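PDB 3QI7: putative transcriptional regulator from Clostridium difficile, which is of unknown function but has a periplasmic-binding-protein-like fold and probably binds a small ligand, perhaps a sugar. Local coordinates for residues R143-A156 with K248-I260. Sequence-based numbering, arbitrary orientation.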
loop_
_atom_site.group_PDB
_atom_site.type_symbol
_atom_site.label_atom_id
_atom_site.label_comp_id
_atom_site.label_asym_id
_atom_site.label_seq_id
_atom_site.Cartn_x
_atom_site.Cartn_y
_atom_site.Cartn_z
ATOM N N ARG A 143 3.231 3.133 -10.840
ATOM C CA ARG A 143 2.038 2.252 -10.719
ATOM C C ARG A 143 1.265 2.174 -12.027
ATOM O O ARG A 143 0.850 1.081 -12.453
ATOM C CB ARG A 143 1.133 2.723 -9.577
ATOM C CG ARG A 143 -0.256 2.085 -9.523
ATOM C CD ARG A 143 -0.215 0.749 -8.794
ATOM N NE ARG A 143 -1.455 -0.010 -9.006
ATOM C CZ ARG A 143 -2.623 0.255 -8.435
ATOM N NH1 ARG A 143 -2.745 1.261 -7.577
ATOM N NH2 ARG A 143 -3.688 -0.512 -8.705
ATOM N N GLY A 144 1.046 3.326 -12.655
ATOM C CA GLY A 144 0.327 3.380 -13.934
ATOM C C GLY A 144 0.994 2.553 -15.019
ATOM O O GLY A 144 0.333 1.796 -15.738
ATOM N N LYS A 145 2.299 2.731 -15.153
ATOM C CA LYS A 145 3.080 2.053 -16.155
ATOM C C LYS A 145 2.943 0.548 -15.967
ATOM O O LYS A 145 2.665 -0.179 -16.917
ATOM C CB LYS A 145 4.538 2.482 -16.050
ATOM C CG LYS A 145 5.523 1.814 -17.042
ATOM C CD LYS A 145 6.982 2.389 -16.881
ATOM C CE LYS A 145 7.966 1.736 -17.852
ATOM N NZ LYS A 145 8.237 0.349 -17.448
ATOM N N VAL A 146 3.087 0.089 -14.724
ATOM C CA VAL A 146 3.134 -1.347 -14.433
ATOM C C VAL A 146 1.750 -1.974 -14.590
ATOM O O VAL A 146 1.608 -3.086 -15.099
ATOM C CB VAL A 146 3.738 -1.623 -13.019
ATOM C CG1 VAL A 146 3.579 -3.111 -12.616
ATOM C CG2 VAL A 146 5.253 -1.150 -12.935
ATOM N N LEU A 147 0.726 -1.243 -14.201
ATOM C CA LEU A 147 -0.672 -1.717 -14.377
ATOM C C LEU A 147 -1.019 -1.874 -15.882
ATOM O O LEU A 147 -1.676 -2.836 -16.293
ATOM C CB LEU A 147 -1.627 -0.768 -13.684
ATOM C CG LEU A 147 -3.132 -0.962 -13.900
ATOM C CD1 LEU A 147 -3.604 -2.361 -13.467
ATOM C CD2 LEU A 147 -3.879 0.168 -13.138
ATOM N N ALA A 148 -0.591 -0.926 -16.704
ATOM C CA ALA A 148 -0.776 -1.025 -18.171
ATOM C C ALA A 148 -0.049 -2.258 -18.721
ATOM O O ALA A 148 -0.618 -3.048 -19.500
ATOM C CB ALA A 148 -0.258 0.269 -18.851
ATOM N N GLU A 149 1.198 -2.451 -18.312
ATOM C CA GLU A 149 1.991 -3.604 -18.788
ATOM C C GLU A 149 1.374 -4.931 -18.344
ATOM O O GLU A 149 1.185 -5.839 -19.169
ATOM C CB GLU A 149 3.439 -3.495 -18.328
ATOM C CG GLU A 149 4.155 -2.298 -18.940
ATOM C CD GLU A 149 5.562 -2.138 -18.404
ATOM O OE1 GLU A 149 5.956 -2.966 -17.580
ATOM O OE2 GLU A 149 6.267 -1.176 -18.809
ATOM N N ARG A 150 0.992 -5.020 -17.071
ATOM C CA ARG A 150 0.449 -6.274 -16.532
ATOM C C ARG A 150 -0.889 -6.611 -17.165
ATOM O O ARG A 150 -1.185 -7.800 -17.396
ATOM C CB ARG A 150 0.377 -6.250 -14.983
ATOM C CG ARG A 150 1.756 -6.401 -14.334
ATOM C CD ARG A 150 1.786 -6.311 -12.772
ATOM N NE ARG A 150 3.181 -6.294 -12.320
ATOM C CZ ARG A 150 3.600 -6.177 -11.067
ATOM N NH1 ARG A 150 2.746 -6.126 -10.043
ATOM N NH2 ARG A 150 4.899 -6.127 -10.837
ATOM N N SER A 151 -1.695 -5.582 -17.462
ATOM C CA SER A 151 -2.895 -5.727 -18.285
ATOM C C SER A 151 -2.608 -6.345 -19.683
ATOM O O SER A 151 -3.278 -7.321 -20.108
ATOM C CB SER A 151 -3.591 -4.342 -18.458
ATOM O OG SER A 151 -4.066 -3.863 -17.208
ATOM N N LYS A 152 -1.610 -5.778 -20.377
ATOM C CA LYS A 152 -1.159 -6.271 -21.691
ATOM C C LYS A 152 -0.759 -7.757 -21.583
ATOM O O LYS A 152 -1.190 -8.572 -22.394
ATOM C CB LYS A 152 0.032 -5.429 -22.235
ATOM C CG LYS A 152 0.471 -5.765 -23.687
ATOM C CD LYS A 152 -0.382 -5.074 -24.731
ATOM C CE LYS A 152 -0.067 -5.511 -26.138
ATOM N NZ LYS A 152 -0.572 -4.483 -27.084
ATOM N N GLU A 153 -0.004 -8.095 -20.551
ATOM C CA GLU A 153 0.550 -9.456 -20.372
ATOM C C GLU A 153 -0.552 -10.478 -20.143
ATOM O O GLU A 153 -0.424 -11.648 -20.517
ATOM C CB GLU A 153 1.555 -9.499 -19.251
ATOM C CG GLU A 153 2.765 -8.624 -19.578
ATOM C CD GLU A 153 3.653 -8.288 -18.386
ATOM O OE1 GLU A 153 3.564 -8.959 -17.358
ATOM O OE2 GLU A 153 4.464 -7.332 -18.471
HETATM N N MSE A 154 -1.639 -10.022 -19.562
HETATM C CA MSE A 154 -2.808 -10.880 -19.322
HETATM C C MSE A 154 -3.708 -11.010 -20.539
HETATM O O MSE A 154 -4.751 -11.665 -20.459
HETATM C CB MSE A 154 -3.583 -10.331 -18.115
HETATM C CG MSE A 154 -2.779 -10.466 -16.845
HETATM SE SE MSE A 154 -3.585 -9.718 -15.279
HETATM C CE MSE A 154 -4.834 -11.166 -14.881
ATOM N N GLY A 155 -3.339 -10.396 -21.672
ATOM C CA GLY A 155 -4.112 -10.545 -22.900
ATOM C C GLY A 155 -5.139 -9.464 -23.181
ATOM O O GLY A 155 -5.987 -9.631 -24.060
ATOM N N ALA A 156 -5.061 -8.337 -22.473
ATOM C CA ALA A 156 -6.029 -7.228 -22.703
ATOM C C ALA A 156 -5.963 -6.633 -24.124
ATOM O O ALA A 156 -4.882 -6.286 -24.626
ATOM C CB ALA A 156 -5.831 -6.132 -21.689
ATOM N N LYS A 248 -16.619 -12.119 -17.644
ATOM C CA LYS A 248 -15.391 -12.900 -17.713
ATOM C C LYS A 248 -14.277 -12.136 -18.384
ATOM O O LYS A 248 -13.481 -12.682 -19.139
ATOM C CB LYS A 248 -15.614 -14.259 -18.361
ATOM C CG LYS A 248 -16.740 -15.066 -17.719
ATOM C CD LYS A 248 -16.221 -16.384 -17.198
ATOM C CE LYS A 248 -17.354 -17.367 -16.921
ATOM N NZ LYS A 248 -17.947 -17.106 -15.589
ATOM N N TYR A 249 -14.219 -10.853 -18.052
ATOM C CA TYR A 249 -13.181 -9.987 -18.554
ATOM C C TYR A 249 -11.991 -10.023 -17.608
ATOM O O TYR A 249 -11.923 -10.900 -16.743
ATOM C CB TYR A 249 -13.730 -8.559 -18.813
ATOM C CG TYR A 249 -14.485 -7.878 -17.691
ATOM C CD1 TYR A 249 -13.828 -7.330 -16.602
ATOM C CD2 TYR A 249 -15.866 -7.729 -17.758
ATOM C CE1 TYR A 249 -14.528 -6.633 -15.589
ATOM C CE2 TYR A 249 -16.577 -7.067 -16.747
ATOM C CZ TYR A 249 -15.921 -6.531 -15.675
ATOM O OH TYR A 249 -16.655 -5.879 -14.714
ATOM N N ILE A 250 -11.041 -9.120 -17.801
ATOM C CA ILE A 250 -9.841 -9.071 -16.975
ATOM C C ILE A 250 -9.892 -7.914 -15.969
ATOM O O ILE A 250 -10.322 -6.803 -16.303
ATOM C CB ILE A 250 -8.559 -8.910 -17.844
ATOM C CG1 ILE A 250 -8.400 -10.075 -18.820
ATOM C CG2 ILE A 250 -7.330 -8.800 -17.000
ATOM C CD1 ILE A 250 -7.678 -9.666 -20.135
ATOM N N VAL A 251 -9.474 -8.191 -14.740
ATOM C CA VAL A 251 -9.241 -7.152 -13.729
ATOM C C VAL A 251 -7.835 -7.358 -13.162
ATOM O O VAL A 251 -7.613 -8.046 -12.149
ATOM C CB VAL A 251 -10.318 -7.146 -12.620
ATOM C CG1 VAL A 251 -10.128 -5.934 -11.708
ATOM C CG2 VAL A 251 -11.726 -7.192 -13.267
ATOM N N ALA A 252 -6.874 -6.720 -13.821
ATOM C CA ALA A 252 -5.458 -6.941 -13.483
ATOM C C ALA A 252 -5.183 -6.500 -12.036
ATOM O O ALA A 252 -4.431 -7.165 -11.312
ATOM C CB ALA A 252 -4.566 -6.195 -14.460
ATOM N N GLU A 253 -5.798 -5.381 -11.631
ATOM C CA GLU A 253 -5.677 -4.829 -10.274
ATOM C C GLU A 253 -6.904 -4.040 -9.776
ATOM O O GLU A 253 -7.536 -3.289 -10.517
ATOM C CB GLU A 253 -4.439 -3.879 -10.190
ATOM C CG GLU A 253 -3.119 -4.517 -10.556
ATOM C CD GLU A 253 -1.935 -3.574 -10.387
ATOM O OE1 GLU A 253 -2.169 -2.363 -10.358
ATOM O OE2 GLU A 253 -0.775 -4.042 -10.308
ATOM N N GLN A 254 -7.186 -4.142 -8.477
ATOM C CA GLN A 254 -8.064 -3.192 -7.789
ATOM C C GLN A 254 -7.396 -1.799 -7.801
ATOM O O GLN A 254 -6.179 -1.682 -7.994
ATOM C CB GLN A 254 -8.243 -3.595 -6.338
ATOM C CG GLN A 254 -8.933 -4.976 -6.108
ATOM C CD GLN A 254 -8.406 -5.686 -4.882
ATOM O OE1 GLN A 254 -7.319 -6.271 -4.911
ATOM N NE2 GLN A 254 -9.155 -5.607 -3.781
ATOM N N SER A 255 -8.196 -0.776 -7.526
ATOM C CA SER A 255 -7.714 0.576 -7.261
ATOM C C SER A 255 -6.412 0.543 -6.457
ATOM O O SER A 255 -5.406 1.165 -6.833
ATOM C CB SER A 255 -8.816 1.386 -6.558
ATOM O OG SER A 255 -9.303 0.782 -5.370
ATOM N N ASN A 256 -6.444 -0.194 -5.358
ATOM C CA ASN A 256 -5.252 -0.560 -4.607
ATOM C C ASN A 256 -5.318 -2.052 -4.299
ATOM O O ASN A 256 -6.222 -2.467 -3.605
ATOM C CB ASN A 256 -5.174 0.228 -3.315
ATOM C CG ASN A 256 -4.792 1.665 -3.560
ATOM O OD1 ASN A 256 -3.648 1.960 -3.900
ATOM N ND2 ASN A 256 -5.770 2.549 -3.480
ATOM N N PRO A 257 -4.378 -2.854 -4.836
ATOM C CA PRO A 257 -4.431 -4.304 -4.601
ATOM C C PRO A 257 -4.475 -4.692 -3.124
ATOM O O PRO A 257 -3.678 -4.214 -2.327
ATOM C CB PRO A 257 -3.149 -4.814 -5.245
ATOM C CG PRO A 257 -2.887 -3.827 -6.365
ATOM C CD PRO A 257 -3.269 -2.495 -5.741
ATOM N N SER A 258 -5.454 -5.526 -2.790
ATOM C CA SER A 258 -5.670 -5.983 -1.431
ATOM C C SER A 258 -6.526 -7.248 -1.379
ATOM O O SER A 258 -7.667 -7.229 -1.812
ATOM C CB SER A 258 -6.348 -4.892 -0.603
ATOM O OG SER A 258 -6.628 -5.405 0.682
ATOM N N PRO A 259 -5.979 -8.337 -0.826
ATOM C CA PRO A 259 -6.762 -9.566 -0.668
ATOM C C PRO A 259 -7.926 -9.411 0.301
ATOM O O PRO A 259 -8.954 -10.125 0.182
ATOM C CB PRO A 259 -5.740 -10.567 -0.107
ATOM C CG PRO A 259 -4.412 -9.979 -0.362
ATOM C CD PRO A 259 -4.588 -8.498 -0.377
ATOM N N ILE A 260 -7.763 -8.523 1.288
ATOM C CA ILE A 260 -8.745 -8.402 2.362
ATOM C C ILE A 260 -9.881 -7.407 2.048
ATOM O O ILE A 260 -11.011 -7.587 2.522
ATOM C CB ILE A 260 -8.048 -8.091 3.707
ATOM C CG1 ILE A 260 -9.043 -8.158 4.876
ATOM C CG2 ILE A 260 -7.319 -6.735 3.660
ATOM C CD1 ILE A 260 -9.766 -9.500 5.022
HETATM O O HOH W 1 -0.205 -6.551 -10.043
#
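The C-terminal part of helix 140-153 and the irregular loop 248-260 come closest where S151 faces A252, their CA atoms 5.6 Å apart, while at R143 and N256 the CA separation has widened to 9.9 Å. R143 spans this wider end. With CG anti to the backbone N (chi1 168°) and the chain bent at chi2, its guanidinium reaches E253 and the loop backbone at Q254 and S255. R143 NE and NH2 hold E253 side-on, both bonding to OE1, at 2.8 Å from R143 NE to E253 OE1; OE1 receives NE on its syn side and NH2 from above the carboxylate plane. End-on, R143 NH1 and NH2 share S255 O, the bond from R143 NH1 being 2.8 Å and the straighter of the two, and NH2 adds a weak bond to Q254 O. These acceptors ring the edge of the guanidinium, and P257 lays CD over one face, 3.6 Å from R143 NH2.

L147 and E253 run past each other in opposite directions, L147 CD1 lying 3.4 Å from E253 OE1 and also against the aliphatic part of the glutamate. E253 OE2 accepts no direct bond from R150; a water accepts from R150 NH1, which also bonds to L366 O of the C-terminal strand, and donates to OE2. Nearer the helix end, A252 CB fits between S151 OG and M154 SE, a selenomethionine atom 3.7 Å away. Beyond it, I250 sends CD1 to the Schellman turn at G155, 3.6 Å from M154 O, and its backbone pairs with I227 and V229.

The contact thus packs the loop following helix 234-247 against helix 140-153, beside strand 228-231 of the three-stranded parallel sheet, where L147 touches F230. One end is apolar, the other ionic. R143 NH1 lies close to the like-charged R176 NH1, so E253 probably helps to offset both charges, and the shared acceptors fix the guanidinium's rotation while tying loop to helix.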